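Local atomic coordinates of phosphate-binding protein (Xanthomonas axonopodis pv. citri, PDB entry 5UB7), a protein that probably serves as a periplasmic substrate-binding protein of a phosphate or phosphonate ABC transporter, and here holds the triphosphate of an ATP molecule. Residues A[7-12]-A[42-47]; A[79-84]-A[213-218]; A[85-90]-A[247-252]. All coordinates share one frame; numbering follows the deposited sequence.

Interaction 1 of 3, residues A[7-12]-A[42-47]; sequences LGRISD and ILMAPD. With ATP (adenosine-5'-triphosphate), chain C.
Met-44 has CG beside its backbone N (chi1 -72°), which sets CB and CG against Arg-9 O and brings SD near Ser-11. CB lies 3.3 Å from Arg-9 O, and SD lies 4.1 Å from Ser-11 CB. The Arg-9 chain leads away from segment 42-47. Its bend at chi3 (-88°) turns the guanidinium so that NE comes back over Ile-10 O while NH1 and NH2 reach the phosphates. NH2 donates to ATP O1B at 3.0 Å, with the oxygen at the guanidinium edge and near its plane. NH1 makes a weak, longer bond to ATP O2A. NE donates to Ile-10 O at 3.0 Å, from above the carbonyl plane. This bond helps fix the rotation of the guanidinium.

Between the backbones, Leu-43 N donates to Leu-7 O, and Ala-45 N donates to Arg-9 O. Ser-11 N returns a bond to Ala-45 O at 2.7 Å, nearly straight. Leu-7 and Ile-42 form a parallel bridge, and Ile-42 CD1 comes to 4.2 Å from Leu-7 CB. At Gly-8 the two backbones come close, and its CA touches Leu-43 O at 3.3 Å. Farther on, Ile-10 CG2 packs against Asp-47 CA at 3.5 Å.

Asp-47 is the N-cap of helix 48-56, and its OD1 accepts from Gln-50 N. Ser-11 OG is bonded to Asp-13 N, close to the start of helix 14-28. The contact therefore extends the pairing of parallel strands 4-8 and 39-42 past their ends, into the loops that lead to two helices. Binding a ligand in loops at the C-terminal ends of parallel strands is a familiar feature of the periplasmic binding protein fold, and Arg-9 contributes to the phosphate site here.

Interaction 2 of 3, residues A[79-84]-A[213-218]; sequences AHPLLM and VEMVRT
Strands 79-84 and 213-217 pair antiparallel, with their axes 4.3 Å apart at closest approach and 139° between their directions. A classic beta bulge interrupts the pairing: Leu-82 and Leu-83 both face Glu-214. Leu-82 N donates to Glu-214 O at 2.7 Å, and Glu-214 N donates to Leu-83 O. Before the bulge, His-80 and Val-216 form a hydrogen-bonded pair with two backbone bonds.

Pro-81, Met-215, Met-84 and Val-213 share one face. The Met-215 side chain lies beside the Pro-81 ring and points the same way. With CG beside the backbone N and further bends at chi2 and chi3, it brings SD to 3.6 Å from Pro-81 CA. Val-213 CG2 packs 3.8 Å from Pro-81 CB. Helix 67-75 covers part of this face through Ala-70.

His-80, Val-216, Leu-83 and Glu-214 lie on the other face. The Glu-214 carboxylate is buried and has several partners: OE2 is bonded to Ser-64 and Thr-85, and OE1 to Trp-62. Leu-82 CD1 touches Val-216 CG1 at 4.0 Å. The imidazole of His-80 crosses Val-216, with Val-216 O over one ring face. His-80 NE2 is bonded to Glu-225 of helix 222-235. At the ring edge and in its plane, Thr-218 CG2 sits 3.4 Å from His-80 ND1.

Interaction 3 of 3, residues A[85-90]-A[247-252]; sequences TERGGL and RFFDTT. With ATP (adenosine-5'-triphosphate), chain C.
The Arg-87 guanidinium has Phe-249 over one face and phosphate oxygens of ATP at its edge. Phe-249 CB stands 3.8 Å above the guanidinium plane, offset toward the rim, and the Phe-249 ring is tilted 28° from that plane. CD2 of Phe-249 is 3.7 Å from Arg-87 NH2. The Phe-249 ring also has its CE2 over one face of the Phe-248 ring.

The Arg-87 chain is extended from CG to NE, which carries its end alongside Phe-249 to the ligand. NH1 points to ATP O1A, but the modelled distance is very short and its exact length is doubtful. A water accepts from Arg-87 NE and donates to Thr-251 OG1. That hydroxyl in turn donates to Phe-248 O at 2.7 Å. Ser-64 OG is a further partner of Arg-87 NH2.

Arg-87 and Thr-251 are an antiparallel non-hydrogen-bonded pair. Backbone bonds flank it: Thr-252 N to Glu-86 O, and Gly-88 N to Asp-250 O at 2.8 Å. A type I' turn from Arg-87 to Leu-90 ends the strand. Thr-252 OG1 takes a bond from Gly-89 N at 3.0 Å and gives one to Glu-86 OE2 at 3.1 Å, on the anti side of the carboxylate.

Arg-87 thus brings a positive charge to the alpha phosphate. The water, itself held by Thr-251 OG1, and Ser-64 help to position the guanidinium, which probably favours binding of an anionic ligand.

In the fold
Interaction 1 comes first along the chain and closes before the other two open. Interactions 2 and 3 alternate their segments and share strand 79-87, which pairs with strand 209-217 in one and strand 251-255 in the other. Their centres are about 16 Å apart, and the carboxylate of Glu-214 in interaction 2 reaches the strand of interaction 3. Interactions 1 and 3 have centres about 18 Å apart but touch, with Arg-9 CD 3.4 Å from Phe-249 CZ. Both also reach ATP, each through an arginine. Interactions 1 and 2 do not touch; their nearest atoms are about 6 Å apart. Chain parts distant in sequence thus meet around one phosphate-binding site, while interaction 2 is farther from it, its Glu-214 side chain about 9 Å from ATP.

Interaction 1 of 3, residues A[7-12]-A[42-47]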
loop_
_atom_site.group_PDB
_atom_site.type_symbol
_atom_site.label_atom_id
_atom_site.label_comp_id
_atom_site.label_asym_id
_atom_site.label_seq_id
_atom_site.Cartn_x
_atom_site.Cartn_y
_atom_site.Cartn_z
ATOM N N LEU A 7 -4.095 -1.872 -16.989
ATOM C CA LEU A 7 -3.782 -2.232 -15.599
ATOM C C LEU A 7 -2.625 -1.383 -15.095
ATOM O O LEU A 7 -1.671 -1.162 -15.804
ATOM C CB LEU A 7 -3.402 -3.722 -15.524
ATOM C CG LEU A 7 -2.825 -4.304 -14.241
ATOM C CD1 LEU A 7 -3.678 -3.980 -13.012
ATOM C CD2 LEU A 7 -2.655 -5.806 -14.443
ATOM N N GLY A 8 -2.689 -0.915 -13.867
ATOM C CA GLY A 8 -1.507 -0.309 -13.263
ATOM C C GLY A 8 -1.490 -0.334 -11.762
ATOM O O GLY A 8 -2.380 -0.902 -11.122
ATOM N N ARG A 9 -0.456 0.295 -11.213
ATOM C CA ARG A 9 -0.420 0.670 -9.803
ATOM C C ARG A 9 0.480 1.871 -9.580
ATOM O O ARG A 9 1.260 2.230 -10.455
ATOM C CB ARG A 9 0.068 -0.484 -8.928
ATOM C CG ARG A 9 1.504 -0.930 -9.177
ATOM C CD ARG A 9 1.981 -1.815 -8.042
ATOM N NE ARG A 9 2.565 -1.040 -6.971
ATOM C CZ ARG A 9 2.782 -1.482 -5.739
ATOM N NH1 ARG A 9 2.456 -2.724 -5.366
ATOM N NH2 ARG A 9 3.326 -0.654 -4.845
ATOM N N ILE A 10 0.384 2.446 -8.377
ATOM C CA ILE A 10 1.273 3.509 -7.967
ATOM C C ILE A 10 2.588 2.838 -7.659
ATOM O O ILE A 10 2.615 1.915 -6.867
ATOM C CB ILE A 10 0.793 4.226 -6.714
ATOM C CG1 ILE A 10 -0.606 4.795 -6.929
ATOM C CG2 ILE A 10 1.759 5.354 -6.370
ATOM C CD1 ILE A 10 -1.244 5.236 -5.630
ATOM N N SER A 11 3.675 3.290 -8.264
ATOM C CA SER A 11 4.928 2.595 -8.085
ATOM C C SER A 11 6.166 3.469 -8.119
ATOM O O SER A 11 6.392 4.206 -9.086
ATOM C CB SER A 11 5.067 1.546 -9.185
ATOM O OG SER A 11 6.422 1.209 -9.365
ATOM N N ASP A 12 7.007 3.290 -7.104
ATOM C CA ASP A 12 8.337 3.928 -7.058
ATOM C C ASP A 12 9.441 3.056 -7.697
ATOM O O ASP A 12 10.640 3.343 -7.550
ATOM C CB ASP A 12 8.705 4.272 -5.606
ATOM C CG ASP A 12 8.838 3.031 -4.716
ATOM O OD1 ASP A 12 8.122 2.016 -4.960
ATOM O OD2 ASP A 12 9.658 3.086 -3.768
ATOM N N ILE A 42 0.037 -1.934 -19.694
ATOM C CA ILE A 42 0.421 -1.572 -18.347
ATOM C C ILE A 42 0.673 -0.064 -18.325
ATOM O O ILE A 42 1.336 0.467 -19.208
ATOM C CB ILE A 42 1.716 -2.298 -17.900
ATOM C CG1 ILE A 42 1.557 -3.830 -17.908
ATOM C CG2 ILE A 42 2.184 -1.798 -16.540
ATOM C CD1 ILE A 42 0.391 -4.352 -17.160
ATOM N N LEU A 43 0.158 0.628 -17.321
ATOM C CA LEU A 43 0.520 2.009 -17.098
ATOM C C LEU A 43 0.560 2.286 -15.598
ATOM O O LEU A 43 -0.492 2.383 -14.956
ATOM C CB LEU A 43 -0.456 2.951 -17.785
ATOM C CG LEU A 43 -0.149 4.438 -17.583
ATOM C CD1 LEU A 43 1.312 4.826 -17.862
ATOM C CD2 LEU A 43 -1.086 5.300 -18.401
ATOM N N MET A 44 1.777 2.424 -15.063
ATOM C CA MET A 44 1.981 2.747 -13.663
ATOM C C MET A 44 2.084 4.248 -13.532
ATOM O O MET A 44 2.093 4.960 -14.536
ATOM C CB MET A 44 3.221 2.036 -13.124
ATOM C CG MET A 44 2.987 0.551 -12.958
ATOM S SD MET A 44 4.493 -0.381 -12.770
ATOM C CE MET A 44 5.068 -0.519 -14.459
ATOM N N ALA A 45 2.108 4.728 -12.297
ATOM C CA ALA A 45 2.345 6.129 -12.039
ATOM C C ALA A 45 3.184 6.288 -10.766
ATOM O O ALA A 45 3.188 5.383 -9.915
ATOM C CB ALA A 45 1.029 6.890 -11.944
ATOM N N PRO A 46 3.930 7.417 -10.654
ATOM C CA PRO A 46 4.852 7.627 -9.522
ATOM C C PRO A 46 4.167 7.871 -8.164
ATOM O O PRO A 46 4.716 7.542 -7.124
ATOM C CB PRO A 46 5.643 8.884 -9.928
ATOM C CG PRO A 46 5.236 9.226 -11.310
ATOM C CD PRO A 46 3.942 8.562 -11.595
ATOM N N ASP A 47 2.984 8.466 -8.186
ATOM C CA ASP A 47 2.266 8.767 -6.982
ATOM C C ASP A 47 0.765 8.730 -7.217
ATOM O O ASP A 47 0.301 8.626 -8.358
ATOM C CB ASP A 47 2.708 10.142 -6.457
ATOM C CG ASP A 47 2.574 11.261 -7.491
ATOM O OD1 ASP A 47 1.493 11.433 -8.089
ATOM O OD2 ASP A 47 3.574 11.984 -7.701
HETATM P PG ATP C . 2.406 -0.543 1.229
HETATM O O1G ATP C . 1.458 0.228 0.337
HETATM O O2G ATP C . 1.810 -0.844 2.585
HETATM O O3G ATP C . 3.813 0.071 1.294
HETATM P PB ATP C . 3.125 -2.365 -0.923
HETATM O O1B ATP C . 2.582 -1.462 -2.034
HETATM O O2B ATP C . 4.613 -2.613 -0.885
HETATM O O3B ATP C . 2.634 -2.035 0.591
HETATM P PA ATP C . 2.994 -5.131 -1.675
HETATM O O1A ATP C . 1.822 -6.079 -1.674
HETATM O O2A ATP C . 3.713 -4.751 -2.961
HETATM O O3A ATP C . 2.353 -3.787 -1.051
HETATM O "O5'" ATP C . 4.002 -5.692 -0.514
#

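Interaction 2 of 3, residues A[79-84]-A[213-218]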
loop_
_atom_site.group_PDB
_atom_site.type_symbol
_atom_site.label_atom_id
_atom_site.label_comp_id
_atom_site.label_asym_id
_atom_site.label_seq_id
_atom_site.Cartn_x
_atom_site.Cartn_y
_atom_site.Cartn_z
ATOM N N ALA A 79 -11.759 6.541 -8.632
ATOM C CA ALA A 79 -11.898 5.079 -8.691
ATOM C C ALA A 79 -12.769 4.520 -7.568
ATOM O O ALA A 79 -13.014 5.199 -6.587
ATOM C CB ALA A 79 -10.512 4.445 -8.640
ATOM N N HIS A 80 -13.211 3.269 -7.703
ATOM C CA HIS A 80 -13.968 2.602 -6.637
ATOM C C HIS A 80 -13.596 1.109 -6.533
ATOM O O HIS A 80 -13.081 0.543 -7.489
ATOM C CB HIS A 80 -15.480 2.766 -6.873
ATOM C CG HIS A 80 -15.951 2.213 -8.183
ATOM N ND1 HIS A 80 -15.855 2.920 -9.359
ATOM C CD2 HIS A 80 -16.458 1.005 -8.513
ATOM C CE1 HIS A 80 -16.309 2.186 -10.359
ATOM N NE2 HIS A 80 -16.674 1.013 -9.872
ATOM N N PRO A 81 -13.855 0.471 -5.374
ATOM C CA PRO A 81 -13.413 -0.915 -5.170
ATOM C C PRO A 81 -14.149 -1.947 -6.044
ATOM O O PRO A 81 -15.318 -1.804 -6.242
ATOM C CB PRO A 81 -13.705 -1.167 -3.666
ATOM C CG PRO A 81 -13.752 0.162 -3.050
ATOM C CD PRO A 81 -14.272 1.093 -4.107
ATOM N N LEU A 82 -13.439 -2.941 -6.559
ATOM C CA LEU A 82 -14.018 -4.029 -7.348
ATOM C C LEU A 82 -14.094 -5.307 -6.504
ATOM O O LEU A 82 -15.119 -5.977 -6.438
ATOM C CB LEU A 82 -13.156 -4.289 -8.583
ATOM C CG LEU A 82 -13.780 -5.230 -9.615
ATOM C CD1 LEU A 82 -14.775 -4.500 -10.488
ATOM C CD2 LEU A 82 -12.710 -5.880 -10.471
ATOM N N LEU A 83 -12.972 -5.673 -5.911
ATOM C CA LEU A 83 -12.879 -6.858 -5.053
ATOM C C LEU A 83 -11.894 -6.539 -3.971
ATOM O O LEU A 83 -11.009 -5.711 -4.190
ATOM C CB LEU A 83 -12.316 -8.032 -5.844
ATOM C CG LEU A 83 -13.197 -8.542 -6.974
ATOM C CD1 LEU A 83 -12.428 -9.472 -7.912
ATOM C CD2 LEU A 83 -14.408 -9.225 -6.366
ATOM N N MET A 84 -12.057 -7.174 -2.822
ATOM C CA MET A 84 -10.999 -7.230 -1.799
ATOM C C MET A 84 -10.021 -8.291 -2.221
ATOM O O MET A 84 -10.417 -9.308 -2.790
ATOM C CB MET A 84 -11.536 -7.569 -0.399
ATOM C CG MET A 84 -12.630 -6.639 0.072
ATOM S SD MET A 84 -12.205 -4.894 -0.035
ATOM C CE MET A 84 -10.948 -4.785 1.253
ATOM N N VAL A 213 -6.838 -4.196 -2.361
ATOM C CA VAL A 213 -8.109 -4.086 -3.049
ATOM C C VAL A 213 -7.832 -3.838 -4.550
ATOM O O VAL A 213 -6.862 -3.194 -4.928
ATOM C CB VAL A 213 -8.943 -2.985 -2.358
ATOM C CG1 VAL A 213 -8.141 -1.696 -2.313
ATOM C CG2 VAL A 213 -10.309 -2.759 -2.990
ATOM N N GLU A 214 -8.667 -4.407 -5.401
ATOM C CA GLU A 214 -8.693 -4.062 -6.814
ATOM C C GLU A 214 -9.631 -2.877 -6.955
ATOM O O GLU A 214 -10.757 -2.930 -6.467
ATOM C CB GLU A 214 -9.194 -5.243 -7.620
ATOM C CG GLU A 214 -8.397 -6.512 -7.387
ATOM C CD GLU A 214 -6.905 -6.301 -7.507
ATOM O OE1 GLU A 214 -6.431 -5.984 -8.634
ATOM O OE2 GLU A 214 -6.207 -6.424 -6.465
ATOM N N MET A 215 -9.157 -1.805 -7.584
ATOM C CA MET A 215 -9.954 -0.612 -7.814
ATOM C C MET A 215 -10.126 -0.459 -9.330
ATOM O O MET A 215 -9.238 -0.830 -10.099
ATOM C CB MET A 215 -9.250 0.624 -7.261
ATOM C CG MET A 215 -8.884 0.600 -5.770
ATOM S SD MET A 215 -10.277 0.804 -4.637
ATOM C CE MET A 215 -10.724 2.518 -4.890
ATOM N N VAL A 216 -11.269 0.067 -9.760
ATOM C CA VAL A 216 -11.483 0.331 -11.180
ATOM C C VAL A 216 -11.903 1.750 -11.328
ATOM O O VAL A 216 -12.498 2.345 -10.402
ATOM C CB VAL A 216 -12.540 -0.583 -11.895
ATOM C CG1 VAL A 216 -12.053 -2.034 -12.021
ATOM C CG2 VAL A 216 -13.910 -0.497 -11.230
ATOM N N ARG A 217 -11.601 2.290 -12.504
ATOM C CA ARG A 217 -11.855 3.694 -12.757
ATOM C C ARG A 217 -13.367 3.948 -12.794
ATOM O O ARG A 217 -14.167 3.075 -13.198
ATOM C CB ARG A 217 -11.116 4.204 -14.010
ATOM C CG ARG A 217 -11.713 3.792 -15.330
ATOM C CD ARG A 217 -11.090 4.531 -16.519
ATOM N NE ARG A 217 -11.902 4.320 -17.719
ATOM C CZ ARG A 217 -13.062 4.925 -17.981
ATOM N NH1 ARG A 217 -13.581 5.830 -17.151
ATOM N NH2 ARG A 217 -13.712 4.629 -19.089
ATOM N N THR A 218 -13.723 5.121 -12.277
ATOM C CA THR A 218 -15.095 5.623 -12.254
ATOM C C THR A 218 -15.416 6.036 -13.714
ATOM O O THR A 218 -14.609 6.674 -14.384
ATOM C CB THR A 218 -15.258 6.778 -11.199
ATOM O OG1 THR A 218 -14.153 7.680 -11.275
ATOM C CG2 THR A 218 -15.309 6.221 -9.711
#

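Interaction 3 of 3, residues A[85-90]-A[247-252]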
loop_
_atom_site.group_PDB
_atom_site.type_symbol
_atom_site.label_atom_id
_atom_site.label_comp_id
_atom_site.label_asym_id
_atom_site.label_seq_id
_atom_site.Cartn_x
_atom_site.Cartn_y
_atom_site.Cartn_z
ATOM N N THR A 85 -8.753 -8.026 -1.943
ATOM C CA THR A 85 -7.645 -8.826 -2.410
ATOM C C THR A 85 -6.876 -9.321 -1.186
ATOM O O THR A 85 -6.721 -8.604 -0.170
ATOM C CB THR A 85 -6.719 -7.995 -3.310
ATOM O OG1 THR A 85 -7.507 -7.347 -4.303
ATOM C CG2 THR A 85 -5.634 -8.842 -3.969
ATOM N N GLU A 86 -6.379 -10.551 -1.332
ATOM C CA GLU A 86 -5.687 -11.307 -0.301
ATOM C C GLU A 86 -4.292 -11.661 -0.835
ATOM O O GLU A 86 -4.159 -12.136 -1.937
ATOM C CB GLU A 86 -6.552 -12.542 -0.008
ATOM C CG GLU A 86 -6.016 -13.526 1.002
ATOM C CD GLU A 86 -6.880 -14.769 1.071
ATOM O OE1 GLU A 86 -8.101 -14.589 1.356
ATOM O OE2 GLU A 86 -6.323 -15.886 0.820
ATOM N N ARG A 87 -3.246 -11.418 -0.054
ATOM C CA ARG A 87 -1.857 -11.591 -0.513
ATOM C C ARG A 87 -1.030 -12.409 0.486
ATOM O O ARG A 87 -1.116 -12.188 1.698
ATOM C CB ARG A 87 -1.203 -10.225 -0.709
ATOM C CG ARG A 87 -1.677 -9.509 -1.963
ATOM C CD ARG A 87 -1.058 -8.134 -2.046
ATOM N NE ARG A 87 -1.586 -7.394 -3.181
ATOM C CZ ARG A 87 -1.222 -6.160 -3.525
ATOM N NH1 ARG A 87 -0.305 -5.490 -2.838
ATOM N NH2 ARG A 87 -1.786 -5.595 -4.575
ATOM N N GLY A 88 -0.212 -13.328 -0.015
ATOM C CA GLY A 88 0.507 -14.265 0.857
ATOM C C GLY A 88 -0.373 -15.002 1.859
ATOM O O GLY A 88 0.002 -15.174 2.999
ATOM N N GLY A 89 -1.565 -15.407 1.448
ATOM C CA GLY A 89 -2.543 -15.994 2.368
ATOM C C GLY A 89 -3.186 -15.056 3.394
ATOM O O GLY A 89 -3.931 -15.513 4.227
ATOM N N LEU A 90 -2.961 -13.748 3.314
ATOM C CA LEU A 90 -3.444 -12.802 4.322
ATOM C C LEU A 90 -4.456 -11.795 3.787
ATOM O O LEU A 90 -4.207 -11.108 2.800
ATOM C CB LEU A 90 -2.264 -12.029 4.916
ATOM C CG LEU A 90 -1.206 -12.931 5.515
ATOM C CD1 LEU A 90 -0.030 -12.079 5.879
ATOM C CD2 LEU A 90 -1.764 -13.674 6.720
ATOM N N ARG A 247 2.934 -14.109 -9.350
ATOM C CA ARG A 247 3.663 -12.939 -9.852
ATOM C C ARG A 247 2.993 -11.613 -9.433
ATOM O O ARG A 247 3.670 -10.589 -9.238
ATOM C CB ARG A 247 3.781 -12.984 -11.395
ATOM C CG ARG A 247 4.680 -14.079 -11.995
ATOM C CD ARG A 247 6.174 -13.898 -11.822
ATOM N NE ARG A 247 6.578 -12.502 -11.674
ATOM C CZ ARG A 247 7.818 -12.038 -11.833
ATOM N NH1 ARG A 247 8.047 -10.732 -11.654
ATOM N NH2 ARG A 247 8.833 -12.847 -12.144
ATOM N N PHE A 248 1.668 -11.643 -9.310
ATOM C CA PHE A 248 0.848 -10.477 -9.015
ATOM C C PHE A 248 0.900 -10.220 -7.502
ATOM O O PHE A 248 -0.120 -10.272 -6.820
ATOM C CB PHE A 248 -0.587 -10.745 -9.552
ATOM C CG PHE A 248 -1.497 -9.523 -9.642
ATOM C CD1 PHE A 248 -1.281 -8.534 -10.599
ATOM C CD2 PHE A 248 -2.611 -9.402 -8.816
ATOM C CE1 PHE A 248 -2.130 -7.429 -10.689
ATOM C CE2 PHE A 248 -3.458 -8.295 -8.898
ATOM C CZ PHE A 248 -3.223 -7.320 -9.841
ATOM N N PHE A 249 2.089 -9.925 -6.987
ATOM C CA PHE A 249 2.281 -9.619 -5.567
ATOM C C PHE A 249 1.832 -10.778 -4.655
ATOM O O PHE A 249 1.322 -10.555 -3.567
ATOM C CB PHE A 249 1.548 -8.320 -5.190
ATOM C CG PHE A 249 1.609 -7.241 -6.253
ATOM C CD1 PHE A 249 2.765 -6.479 -6.440
ATOM C CD2 PHE A 249 0.507 -6.974 -7.062
ATOM C CE1 PHE A 249 2.819 -5.491 -7.420
ATOM C CE2 PHE A 249 0.557 -5.987 -8.047
ATOM C CZ PHE A 249 1.711 -5.236 -8.221
ATOM N N ASP A 250 2.024 -12.009 -5.128
ATOM C CA ASP A 250 1.616 -13.222 -4.427
ATOM C C ASP A 250 0.167 -13.161 -3.958
ATOM O O ASP A 250 -0.140 -13.306 -2.786
ATOM C CB ASP A 250 2.585 -13.508 -3.282
ATOM C CG ASP A 250 2.457 -14.930 -2.711
ATOM O OD1 ASP A 250 2.071 -15.879 -3.418
ATOM O OD2 ASP A 250 2.745 -15.098 -1.511
ATOM N N THR A 251 -0.725 -12.923 -4.900
ATOM C CA THR A 251 -2.144 -12.833 -4.598
ATOM C C THR A 251 -2.703 -14.234 -4.534
ATOM O O THR A 251 -2.524 -15.017 -5.475
ATOM C CB THR A 251 -2.907 -12.034 -5.656
ATOM O OG1 THR A 251 -2.528 -10.664 -5.567
ATOM C CG2 THR A 251 -4.402 -12.121 -5.426
ATOM N N THR A 252 -3.380 -14.525 -3.425
ATOM C CA THR A 252 -3.903 -15.850 -3.120
ATOM C C THR A 252 -5.421 -15.871 -3.047
ATOM O O THR A 252 -6.007 -16.918 -2.854
ATOM C CB THR A 252 -3.330 -16.376 -1.784
ATOM O OG1 THR A 252 -3.646 -15.460 -0.710
ATOM C CG2 THR A 252 -1.837 -16.533 -1.904
HETATM P PG ATP C . 2.406 -0.543 1.229
HETATM O O1G ATP C . 1.458 0.228 0.337
HETATM O O2G ATP C . 1.810 -0.844 2.585
HETATM O O3G ATP C . 3.813 0.071 1.294
HETATM P PB ATP C . 3.125 -2.365 -0.923
HETATM O O1B ATP C . 2.582 -1.462 -2.034
HETATM O O2B ATP C . 4.613 -2.613 -0.885
HETATM O O3B ATP C . 2.634 -2.035 0.591
HETATM P PA ATP C . 2.994 -5.131 -1.675
HETATM O O1A ATP C . 1.822 -6.079 -1.674
HETATM O O2A ATP C . 3.713 -4.751 -2.961
HETATM O O3A ATP C . 2.353 -3.787 -1.051
HETATM O "O5'" ATP C . 4.002 -5.692 -0.514
HETATM O O HOH W 1 -2.722 -7.931 -5.499
#